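Local structure of HemO (Neisseria meningitidis, 1J77) at residues A143-P146 against K151-R154; M75-A80 against G116-A121; K67-L72 against V157-A162; G120-F125 against D147-H152. The protein binds heme in a helical fold and probably opens its porphyrin ring oxidatively, as heme oxygenases do. All blocks are in the same frame, centred on the assembly; numbering follows the deposited sequence.

Contact 1: residues A143-P146 against K151-R154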
# COMPACT_ATOMS: atom_id res chain seq x y z
N ALA A 143 -7.71 1.50 9.54
CA ALA A 143 -9.04 2.04 9.72
C ALA A 143 -9.51 2.78 8.46
O ALA A 143 -8.69 3.31 7.67
CB ALA A 143 -9.05 2.93 10.90
N PRO A 144 -10.81 2.79 8.25
CA PRO A 144 -11.41 3.37 7.06
C PRO A 144 -11.27 4.88 7.02
O PRO A 144 -11.25 5.49 8.09
CB PRO A 144 -12.90 3.03 7.20
CG PRO A 144 -13.08 2.43 8.46
CD PRO A 144 -11.80 2.29 9.22
N HIS A 145 -11.17 5.48 5.85
CA HIS A 145 -11.14 6.96 5.77
C HIS A 145 -12.43 7.43 6.44
O HIS A 145 -13.48 6.81 6.24
CB HIS A 145 -11.07 7.43 4.32
CG HIS A 145 -10.87 8.91 4.18
ND1 HIS A 145 -11.85 9.81 4.50
CD2 HIS A 145 -9.80 9.63 3.77
CE1 HIS A 145 -11.40 11.04 4.31
NE2 HIS A 145 -10.16 10.96 3.85
N PRO A 146 -12.36 8.50 7.24
CA PRO A 146 -13.54 9.02 7.96
C PRO A 146 -14.78 9.26 7.08
O PRO A 146 -15.91 9.29 7.59
CB PRO A 146 -13.04 10.34 8.55
CG PRO A 146 -11.58 10.14 8.75
CD PRO A 146 -11.15 9.27 7.58
N LYS A 151 -16.16 6.28 -0.85
CA LYS A 151 -16.35 7.69 -1.17
C LYS A 151 -15.01 8.31 -1.46
O LYS A 151 -14.84 9.02 -2.46
CB LYS A 151 -17.03 8.43 -0.02
CG LYS A 151 -18.54 8.30 -0.01
CD LYS A 151 -19.20 8.81 -1.30
CE LYS A 151 -20.71 8.88 -1.13
NZ LYS A 151 -21.49 8.60 -2.37
N HIS A 152 -14.05 8.01 -0.59
CA HIS A 152 -12.70 8.54 -0.68
C HIS A 152 -11.99 8.09 -1.95
O HIS A 152 -11.41 8.91 -2.67
CB HIS A 152 -11.95 8.15 0.59
CG HIS A 152 -10.55 8.66 0.65
ND1 HIS A 152 -10.21 9.97 0.36
CD2 HIS A 152 -9.39 8.03 0.97
CE1 HIS A 152 -8.90 10.10 0.48
NE2 HIS A 152 -8.38 8.95 0.86
N TRP A 153 -12.04 6.79 -2.25
CA TRP A 153 -11.39 6.24 -3.43
C TRP A 153 -11.95 6.81 -4.74
O TRP A 153 -11.18 7.18 -5.63
CB TRP A 153 -11.49 4.68 -3.41
CG TRP A 153 -11.00 4.02 -4.61
CD1 TRP A 153 -11.72 3.39 -5.53
CD2 TRP A 153 -9.62 3.89 -5.00
NE1 TRP A 153 -10.92 2.91 -6.54
CE2 TRP A 153 -9.61 3.20 -6.22
CE3 TRP A 153 -8.40 4.35 -4.48
CZ2 TRP A 153 -8.44 2.93 -6.91
CZ3 TRP A 153 -7.26 4.07 -5.15
CH2 TRP A 153 -7.27 3.39 -6.35
N ARG A 154 -13.28 6.89 -4.87
CA ARG A 154 -13.89 7.45 -6.07
C ARG A 154 -13.41 8.89 -6.29
O ARG A 154 -13.10 9.29 -7.41
CB ARG A 154 -15.41 7.34 -5.93
CG ARG A 154 -15.86 5.88 -5.82
CD ARG A 154 -17.37 5.63 -5.83
NE ARG A 154 -17.71 4.64 -4.81
CZ ARG A 154 -18.43 4.90 -3.72
NH1 ARG A 154 -18.95 6.10 -3.54
NH2 ARG A 154 -18.67 3.95 -2.82

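Contact 2: residues M75-A80 against G116-A121. With HEM (protoporphyrin IX containing Fe), chain B.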
# COMPACT_ATOMS: atom_id res chain seq x y z
N MET A 75 -3.41 12.27 3.18
CA MET A 75 -3.84 10.89 2.96
C MET A 75 -2.78 9.86 3.36
O MET A 75 -3.10 8.67 3.45
CB MET A 75 -4.24 10.70 1.50
CG MET A 75 -5.49 11.47 1.09
SD MET A 75 -5.72 11.38 -0.68
CE MET A 75 -7.00 12.73 -0.95
N ALA A 76 -1.55 10.30 3.64
CA ALA A 76 -0.47 9.37 3.98
C ALA A 76 -0.70 8.60 5.29
O ALA A 76 -1.24 9.14 6.26
CB ALA A 76 0.86 10.07 4.02
N ARG A 77 -0.30 7.33 5.30
CA ARG A 77 -0.51 6.47 6.47
C ARG A 77 0.74 6.09 7.25
O ARG A 77 0.71 5.30 8.17
CB ARG A 77 -1.15 5.17 6.01
CG ARG A 77 -2.41 5.31 5.23
CD ARG A 77 -3.56 5.72 6.05
NE ARG A 77 -4.82 5.38 5.39
CZ ARG A 77 -5.97 6.00 5.63
NH1 ARG A 77 -6.02 7.00 6.51
NH2 ARG A 77 -7.07 5.62 5.00
N TYR A 78 1.88 6.63 6.87
CA TYR A 78 3.09 6.30 7.58
C TYR A 78 3.04 6.64 9.05
O TYR A 78 3.47 5.86 9.88
CB TYR A 78 4.25 7.00 6.87
CG TYR A 78 5.63 6.80 7.43
CD1 TYR A 78 6.12 5.57 7.78
CD2 TYR A 78 6.48 7.90 7.54
CE1 TYR A 78 7.36 5.42 8.27
CE2 TYR A 78 7.76 7.76 8.01
CZ TYR A 78 8.20 6.54 8.39
OH TYR A 78 9.48 6.43 8.87
N ASP A 79 2.52 7.81 9.38
CA ASP A 79 2.43 8.18 10.78
C ASP A 79 1.58 7.16 11.57
O ASP A 79 1.97 6.70 12.66
CB ASP A 79 1.85 9.61 10.94
CG ASP A 79 2.81 10.72 10.52
OD1 ASP A 79 4.07 10.58 10.65
OD2 ASP A 79 2.34 11.83 10.10
N ALA A 80 0.46 6.75 10.95
CA ALA A 80 -0.47 5.80 11.59
C ALA A 80 0.19 4.45 11.80
O ALA A 80 0.10 3.91 12.89
CB ALA A 80 -1.77 5.69 10.77
N GLY A 116 -4.76 2.72 -3.30
CA GLY A 116 -5.64 1.59 -3.44
C GLY A 116 -5.55 0.59 -2.30
O GLY A 116 -6.55 -0.05 -1.98
N SER A 117 -4.41 0.48 -1.64
CA SER A 117 -4.26 -0.43 -0.54
C SER A 117 -5.17 -0.08 0.64
O SER A 117 -5.54 -0.95 1.44
CB SER A 117 -2.80 -0.49 -0.11
OG SER A 117 -2.41 0.60 0.74
N ASN A 118 -5.53 1.19 0.76
CA ASN A 118 -6.40 1.64 1.83
C ASN A 118 -7.81 1.27 1.44
O ASN A 118 -8.62 0.84 2.29
CB ASN A 118 -6.24 3.15 2.05
CG ASN A 118 -4.81 3.54 2.48
OD1 ASN A 118 -4.17 2.85 3.29
ND2 ASN A 118 -4.31 4.67 1.94
N LEU A 119 -8.13 1.45 0.16
CA LEU A 119 -9.42 1.04 -0.40
C LEU A 119 -9.70 -0.37 0.08
O LEU A 119 -10.72 -0.66 0.73
CB LEU A 119 -9.36 1.04 -1.93
CG LEU A 119 -10.66 1.14 -2.70
CD1 LEU A 119 -10.63 0.31 -3.97
CD2 LEU A 119 -11.86 0.87 -1.83
N GLY A 120 -8.76 -1.26 -0.18
CA GLY A 120 -8.96 -2.66 0.12
C GLY A 120 -8.56 -3.18 1.47
O GLY A 120 -8.55 -4.38 1.65
N ALA A 121 -8.26 -2.31 2.43
CA ALA A 121 -7.82 -2.72 3.76
C ALA A 121 -8.92 -3.15 4.73
O ALA A 121 -8.64 -3.47 5.86
CB ALA A 121 -7.03 -1.56 4.40
CHA HEM B . -8.10 -3.13 -4.02
CHB HEM B . -8.00 -6.92 -1.01
CHC HEM B . -3.32 -5.98 -0.01
CHD HEM B . -3.32 -2.48 -3.40
C1A HEM B . -8.50 -4.17 -3.22
C2A HEM B . -9.89 -4.64 -3.03
C3A HEM B . -9.83 -5.68 -2.20
C4A HEM B . -8.44 -5.93 -1.84
CMA HEM B . -11.04 -6.51 -1.70
CAA HEM B . -11.22 -4.05 -3.59
CBA HEM B . -11.81 -3.11 -2.54
CGA HEM B . -13.03 -2.37 -3.07
O1A HEM B . -13.19 -2.29 -4.32
O2A HEM B . -13.83 -1.88 -2.22
C1B HEM B . -6.73 -7.01 -0.46
C2B HEM B . -6.32 -7.96 0.53
C3B HEM B . -5.01 -7.73 0.80
C4B HEM B . -4.60 -6.57 0.01
CMB HEM B . -7.31 -9.01 1.11
CAB HEM B . -4.11 -8.44 1.82
CBB HEM B . -4.24 -9.73 2.08
C1C HEM B . -2.95 -4.92 -0.80
C2C HEM B . -1.65 -4.25 -0.76
C3C HEM B . -1.64 -3.33 -1.74
C4C HEM B . -2.94 -3.29 -2.36
CMC HEM B . -0.50 -4.67 0.16
CAC HEM B . -0.52 -2.38 -2.13
CBC HEM B . 0.73 -2.65 -1.78
C1D HEM B . -4.60 -2.37 -3.85
C2D HEM B . -4.98 -1.44 -4.88
C3D HEM B . -6.44 -1.64 -5.10
C4D HEM B . -6.81 -2.67 -4.16
CMD HEM B . -4.04 -0.46 -5.59
CAD HEM B . -7.38 -0.87 -6.03
CBD HEM B . -7.84 -1.69 -7.20
CGD HEM B . -8.65 -0.73 -8.04
O1D HEM B . -8.04 -0.03 -8.88
O2D HEM B . -9.92 -0.72 -7.91
NA HEM B . -7.67 -4.97 -2.48
NB HEM B . -5.65 -6.20 -0.79
NC HEM B . -3.68 -4.30 -1.76
ND HEM B . -5.70 -3.12 -3.43
FE HEM B . -5.66 -4.71 -2.20
O HOH W 1 -6.06 -3.42 -0.80

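Contact 3: residues K67-L72 against V157-A162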
# COMPACT_ATOMS: atom_id res chain seq x y z
N LYS A 67 -0.80 20.06 -5.95
CA LYS A 67 -1.46 21.16 -6.68
C LYS A 67 -2.52 20.57 -7.60
O LYS A 67 -3.49 21.25 -7.97
CB LYS A 67 -0.43 21.93 -7.51
CG LYS A 67 0.40 22.92 -6.71
CD LYS A 67 -0.47 23.92 -5.95
CE LYS A 67 0.38 25.03 -5.33
NZ LYS A 67 -0.30 25.60 -4.11
N ALA A 68 -2.34 19.31 -7.99
CA ALA A 68 -3.30 18.64 -8.86
C ALA A 68 -4.32 17.89 -8.04
O ALA A 68 -5.44 17.66 -8.48
CB ALA A 68 -2.61 17.72 -9.82
N ILE A 69 -3.92 17.47 -6.84
CA ILE A 69 -4.79 16.66 -5.98
C ILE A 69 -4.85 17.29 -4.60
O ILE A 69 -3.97 17.06 -3.76
CB ILE A 69 -4.24 15.22 -5.85
CG1 ILE A 69 -4.14 14.54 -7.22
CG2 ILE A 69 -5.12 14.42 -4.91
CD1 ILE A 69 -3.34 13.20 -7.16
N PRO A 70 -5.88 18.08 -4.33
CA PRO A 70 -5.98 18.80 -3.06
C PRO A 70 -5.95 17.93 -1.81
O PRO A 70 -6.66 16.96 -1.74
CB PRO A 70 -7.35 19.50 -3.17
CG PRO A 70 -8.07 18.73 -4.21
CD PRO A 70 -7.03 18.40 -5.22
N GLU A 71 -5.13 18.32 -0.84
CA GLU A 71 -5.02 17.66 0.46
C GLU A 71 -4.35 16.29 0.38
O GLU A 71 -4.47 15.49 1.30
CB GLU A 71 -6.40 17.53 1.10
CG GLU A 71 -7.05 18.89 1.36
CD GLU A 71 -6.32 19.66 2.43
OE1 GLU A 71 -6.81 19.69 3.59
OE2 GLU A 71 -5.25 20.24 2.12
N LEU A 72 -3.59 16.07 -0.68
CA LEU A 72 -2.94 14.76 -0.85
C LEU A 72 -2.02 14.43 0.30
O LEU A 72 -2.01 13.29 0.77
CB LEU A 72 -2.15 14.72 -2.15
CG LEU A 72 -1.36 13.45 -2.46
CD1 LEU A 72 -2.34 12.23 -2.67
CD2 LEU A 72 -0.43 13.63 -3.65
N VAL A 157 -9.89 8.68 -7.42
CA VAL A 157 -9.95 8.21 -8.78
C VAL A 157 -10.23 9.35 -9.78
O VAL A 157 -9.67 9.37 -10.86
CB VAL A 157 -10.96 7.06 -8.94
CG1 VAL A 157 -11.18 6.75 -10.41
CG2 VAL A 157 -10.40 5.80 -8.27
N GLU A 158 -11.07 10.29 -9.40
CA GLU A 158 -11.36 11.41 -10.29
C GLU A 158 -10.09 12.21 -10.56
O GLU A 158 -9.73 12.47 -11.72
CB GLU A 158 -12.43 12.30 -9.67
CG GLU A 158 -13.78 11.63 -9.52
CD GLU A 158 -14.54 11.48 -10.84
OE1 GLU A 158 -13.91 11.38 -11.91
OE2 GLU A 158 -15.79 11.43 -10.80
N HIS A 159 -9.39 12.55 -9.48
CA HIS A 159 -8.16 13.33 -9.57
C HIS A 159 -7.10 12.62 -10.40
O HIS A 159 -6.37 13.26 -11.16
CB HIS A 159 -7.61 13.65 -8.18
CG HIS A 159 -8.47 14.59 -7.38
ND1 HIS A 159 -8.83 14.33 -6.07
CD2 HIS A 159 -9.02 15.79 -7.69
CE1 HIS A 159 -9.57 15.32 -5.62
NE2 HIS A 159 -9.71 16.21 -6.58
N LEU A 160 -6.99 11.30 -10.23
CA LEU A 160 -6.03 10.54 -11.02
C LEU A 160 -6.32 10.64 -12.52
O LEU A 160 -5.43 10.90 -13.33
CB LEU A 160 -6.02 9.06 -10.59
CG LEU A 160 -5.24 8.65 -9.36
CD1 LEU A 160 -5.28 7.12 -9.25
CD2 LEU A 160 -3.80 9.16 -9.43
N ASN A 161 -7.57 10.41 -12.89
CA ASN A 161 -7.98 10.50 -14.28
C ASN A 161 -7.81 11.91 -14.84
O ASN A 161 -7.39 12.10 -15.99
CB ASN A 161 -9.44 10.07 -14.38
CG ASN A 161 -9.61 8.61 -14.09
OD1 ASN A 161 -10.59 8.19 -13.47
ND2 ASN A 161 -8.66 7.83 -14.57
N ALA A 162 -8.07 12.88 -13.98
CA ALA A 162 -7.98 14.30 -14.37
C ALA A 162 -6.55 14.79 -14.57
O ALA A 162 -6.36 15.91 -15.07
CB ALA A 162 -8.71 15.16 -13.38
O HOH W 2 -6.27 16.11 -10.62

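Contact 4: residues G120-F125 against D147-H152. With HEM (protoporphyrin IX containing Fe), chain B.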
# COMPACT_ATOMS: atom_id res chain seq x y z
N GLY A 120 -8.76 -1.26 -0.18
CA GLY A 120 -8.96 -2.66 0.12
C GLY A 120 -8.56 -3.18 1.47
O GLY A 120 -8.55 -4.38 1.65
N ALA A 121 -8.26 -2.31 2.43
CA ALA A 121 -7.82 -2.72 3.76
C ALA A 121 -8.92 -3.15 4.73
O ALA A 121 -8.64 -3.47 5.86
CB ALA A 121 -7.03 -1.56 4.40
N ALA A 122 -10.16 -3.16 4.30
CA ALA A 122 -11.23 -3.62 5.18
C ALA A 122 -11.06 -5.08 5.69
O ALA A 122 -11.32 -5.39 6.86
CB ALA A 122 -12.55 -3.51 4.48
N PHE A 123 -10.64 -5.97 4.80
CA PHE A 123 -10.49 -7.37 5.22
C PHE A 123 -9.42 -7.44 6.27
O PHE A 123 -9.57 -8.09 7.30
CB PHE A 123 -10.14 -8.24 4.01
CG PHE A 123 -9.88 -9.66 4.33
CD1 PHE A 123 -10.92 -10.58 4.32
CD2 PHE A 123 -8.60 -10.08 4.62
CE1 PHE A 123 -10.69 -11.92 4.61
CE2 PHE A 123 -8.37 -11.41 4.92
CZ PHE A 123 -9.42 -12.33 4.91
N LEU A 124 -8.30 -6.77 6.05
CA LEU A 124 -7.23 -6.79 7.02
C LEU A 124 -7.67 -6.16 8.34
O LEU A 124 -7.26 -6.61 9.40
CB LEU A 124 -6.00 -6.06 6.48
CG LEU A 124 -5.26 -6.71 5.31
CD1 LEU A 124 -4.30 -5.70 4.83
CD2 LEU A 124 -4.54 -8.00 5.71
N PHE A 125 -8.42 -5.06 8.24
CA PHE A 125 -8.92 -4.39 9.45
C PHE A 125 -9.82 -5.35 10.22
O PHE A 125 -9.76 -5.46 11.46
CB PHE A 125 -9.71 -3.12 9.08
CG PHE A 125 -10.01 -2.21 10.24
CD1 PHE A 125 -9.01 -1.80 11.10
CD2 PHE A 125 -11.30 -1.73 10.41
CE1 PHE A 125 -9.30 -0.94 12.14
CE2 PHE A 125 -11.59 -0.85 11.47
CZ PHE A 125 -10.59 -0.47 12.31
N ASP A 147 -14.59 9.45 5.79
CA ASP A 147 -15.69 9.67 4.87
C ASP A 147 -16.18 8.36 4.26
O ASP A 147 -17.16 8.35 3.49
CB ASP A 147 -15.25 10.61 3.76
CG ASP A 147 -14.83 11.98 4.28
OD1 ASP A 147 -14.18 12.73 3.53
OD2 ASP A 147 -15.06 12.34 5.46
N GLY A 148 -15.52 7.26 4.60
CA GLY A 148 -15.81 5.98 3.97
C GLY A 148 -14.75 5.61 2.92
O GLY A 148 -14.27 6.42 2.13
N ARG A 149 -14.38 4.34 2.90
CA ARG A 149 -13.36 3.89 1.96
C ARG A 149 -13.73 4.18 0.52
O ARG A 149 -12.91 4.69 -0.25
CB ARG A 149 -13.11 2.39 2.08
CG ARG A 149 -12.55 1.97 3.41
CD ARG A 149 -12.13 0.53 3.43
NE ARG A 149 -11.97 0.05 4.80
CZ ARG A 149 -10.87 0.08 5.51
NH1 ARG A 149 -9.75 0.64 5.04
NH2 ARG A 149 -10.88 -0.41 6.73
N GLY A 150 -14.96 3.89 0.13
CA GLY A 150 -15.35 4.03 -1.25
C GLY A 150 -15.51 5.47 -1.68
O GLY A 150 -15.04 5.81 -2.76
N LYS A 151 -16.16 6.28 -0.85
CA LYS A 151 -16.35 7.69 -1.17
C LYS A 151 -15.01 8.31 -1.46
O LYS A 151 -14.84 9.02 -2.46
CB LYS A 151 -17.03 8.43 -0.02
CG LYS A 151 -18.54 8.30 -0.01
CD LYS A 151 -19.20 8.81 -1.30
CE LYS A 151 -20.71 8.88 -1.13
NZ LYS A 151 -21.49 8.60 -2.37
N HIS A 152 -14.05 8.01 -0.59
CA HIS A 152 -12.70 8.54 -0.68
C HIS A 152 -11.99 8.09 -1.95
O HIS A 152 -11.41 8.91 -2.67
CB HIS A 152 -11.95 8.15 0.59
CG HIS A 152 -10.55 8.66 0.65
ND1 HIS A 152 -10.21 9.97 0.36
CD2 HIS A 152 -9.39 8.03 0.97
CE1 HIS A 152 -8.90 10.10 0.48
NE2 HIS A 152 -8.38 8.95 0.86
CHA HEM B . -8.10 -3.13 -4.02
CHB HEM B . -8.00 -6.92 -1.01
CHC HEM B . -3.32 -5.98 -0.01
CHD HEM B . -3.32 -2.48 -3.40
C1A HEM B . -8.50 -4.17 -3.22
C2A HEM B . -9.89 -4.64 -3.03
C3A HEM B . -9.83 -5.68 -2.20
C4A HEM B . -8.44 -5.93 -1.84
CMA HEM B . -11.04 -6.51 -1.70
CAA HEM B . -11.22 -4.05 -3.59
CBA HEM B . -11.81 -3.11 -2.54
CGA HEM B . -13.03 -2.37 -3.07
O1A HEM B . -13.19 -2.29 -4.32
O2A HEM B . -13.83 -1.88 -2.22
C1B HEM B . -6.73 -7.01 -0.46
C2B HEM B . -6.32 -7.96 0.53
C3B HEM B . -5.01 -7.73 0.80
C4B HEM B . -4.60 -6.57 0.01
CMB HEM B . -7.31 -9.01 1.11
CAB HEM B . -4.11 -8.44 1.82
CBB HEM B . -4.24 -9.73 2.08
C1C HEM B . -2.95 -4.92 -0.80
C2C HEM B . -1.65 -4.25 -0.76
C3C HEM B . -1.64 -3.33 -1.74
C4C HEM B . -2.94 -3.29 -2.36
CMC HEM B . -0.50 -4.67 0.16
CAC HEM B . -0.52 -2.38 -2.13
CBC HEM B . 0.73 -2.65 -1.78
C1D HEM B . -4.60 -2.37 -3.85
C2D HEM B . -4.98 -1.44 -4.88
C3D HEM B . -6.44 -1.64 -5.10
C4D HEM B . -6.81 -2.67 -4.16
CMD HEM B . -4.04 -0.46 -5.59
CAD HEM B . -7.38 -0.87 -6.03
CBD HEM B . -7.84 -1.69 -7.20
CGD HEM B . -8.65 -0.73 -8.04
O1D HEM B . -8.04 -0.03 -8.88
O2D HEM B . -9.92 -0.72 -7.91
NA HEM B . -7.67 -4.97 -2.48
NB HEM B . -5.65 -6.20 -0.79
NC HEM B . -3.68 -4.30 -1.76
ND HEM B . -5.70 -3.12 -3.43
FE HEM B . -5.66 -4.71 -2.20
O HOH W 1 -6.06 -3.42 -0.80

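Contact 1: residues A143-P146 against K151-R154
The imidazole of His-145 lies over one face of the His-152 ring, with CD2 set above the centre of that ring and 3.3 Å from CD2 of His-152. The centroids of the His-145 and His-152 rings are 3.8 Å apart and their planes diverge by 30°, a face-to-face stack that opens slightly to one side. The two side chains cross at about a right angle, so CD2 and NE2 of His-145 reach across the far ring. In both residues CG stands anti to the backbone N (chi1 -173° in His-145, -179° in His-152), which sends each ring beside its own carbonyl carbon and turns it to the other segment. Nearer the backbone, CB of His-152 sits over the face of the His-145 ring, 4.2 Å from its centroid, a CH-pi contact. Pro-146 CD also packs on a face of the His-145 ring. ND1 of His-145 accepts from the backbone N of Asp-147, which steadies that ring; NE2 of His-152 has a weak bond to Glu-115 OE2. The stack joins the loop ahead of helix 149-162 to the first turn of that helix, near the protein surface. Ala-143 and Pro-144 lean on Phe-125 of helix 122-129, and Trp-153, the next residue along helix 149-162, touches the heme.

Contact 2: residues M75-A80 against G116-A121
Arg-77 leaves the backbone with CB directed at helix 104-119, and its CG comes 3.6 Å from Asn-118 OD1. The chain bends at chi2 (-73°), which carries CD past the same oxygen and brings NE round to face it. There NE donates to OD1 of Asn-118, a nearly straight but long and weak hydrogen bond of 3.4 Å with an N-H...O angle of 164°. OD1 lies at the edge of the guanidinium and in its plane, whereas the amide plane is turned 74° from it. At the tip, NH2 of Arg-77 rests 3.9 Å from CB of Asn-118. Behind the amide, the same turn of helix lies against the heme: Gly-116 C is 3.3 Å from C2D of the heme, and Ser-117 CB packs on C3C. A water on the iron, at 1.9 Å, donates a weak hydrogen bond to Ser-117 O. Gly-116, on the distal helix, and Gly-120, just past its end, let the backbone come right up to the porphyrin. The chemistry is a cationic group turned edge-on to the oxygen of a neutral, buried amide: the weak bond gives Asn-118 OD1 a modest hold at most, and the positive charge would probably polarise its carbonyl slightly.

Contact 3: residues K67-L72 against V157-A162
His-159 packs closely against Ile-69 through its CB, which is 3.7 Å from Ile-69 CG1, and the ring continues the contact outward over Pro-70. On the inner side Ile-69 presents only hydrocarbon: its CG2 branch lies 3.9 Å from ND1 of His-159. With CG of His-159 anti to the carbonyl carbon (chi1 -67°), the imidazole is laid along the turn and turns one face to it. Pro-70 CD sits over that face, toward its rim, 4.1 Å from the ring centroid and 25° off the normal, in a CH-pi contact; its nearest ring atom is NE2, at 3.7 Å. The outer side is looser. Pro-70 and Ala-68 are exposed, and between Ala-68 and the helix the link passes through water, which donates to Ala-68 O at 2.8 Å and to His-159 O at 2.9 Å. The type II turn from Ile-69 to Leu-72, closed by Leu-72 N bonding to Ile-69 O, sets the proline beside the ring. No direct hydrogen bond crosses between the end of helix 63-68 with its turn and helix 149-162. The join therefore rests on hydrocarbon packed against an imidazole, while a single water links one carbonyl from each side.

Contact 4: residues G120-F125 against D147-H152
Arg-149 reaches Ala-122 because its side chain, with CG anti to the carbonyl carbon (chi1 -65°), runs extended from CG to NE and lays the guanidinium flat over the start of helix 122-129. One face of that group covers Ala-122 N, which lies above its centre, 3.5 Å from CZ of Arg-149. On the same face Ala-121 C is displaced toward the rim. The methyl groups follow the chain: CB of Ala-122 is 3.6 Å from NE of Arg-149, and CB of Ala-121 is 3.6 Å from NH1. At the far end NH2 of Arg-149 meets Phe-125, 3.8 Å from CB, and CD2 of Phe-125 lies in the guanidinium plane at its edge, the phenyl and guanidinium planes being 65° apart. The group is held by hydrogen bonds to backbone carbonyls, NH1 to Asn-118 O and NH2 to Leu-142 O, which fix its rotation while its face packs on the peptide. The arginine thus spans from the first turn of helix 149-162 to the break between helices 104-119 and 122-129, where Gly-120 packs on the porphyrin and Phe-123 and Leu-124 touch its substituents.

Overall arrangement
Contacts 1, 3 and 4 all draw on helix 149-162: contacts 1 and 4 on its first turns, sharing Lys-151 and His-152, and contact 3 on its other end, about 18 Å from contact 4 between centres. Contact 1 is a surface contact, a stack of two imidazoles; contact 3 is peripheral too, about 18 Å from the centre of the chain, but partly buried at Ile-69, and uses hydrocarbon and a water. Contact 2 is the most central, partly buried beside the heme, and polar. Contact 4, partly buried, lays a guanidinium on a peptide; it adjoins contact 2 through Gly-120 and Ala-121, and Arg-149 NH1 bonds to Asn-118 O. Contact 1 meets contact 2 where His-152 packs on Met-75.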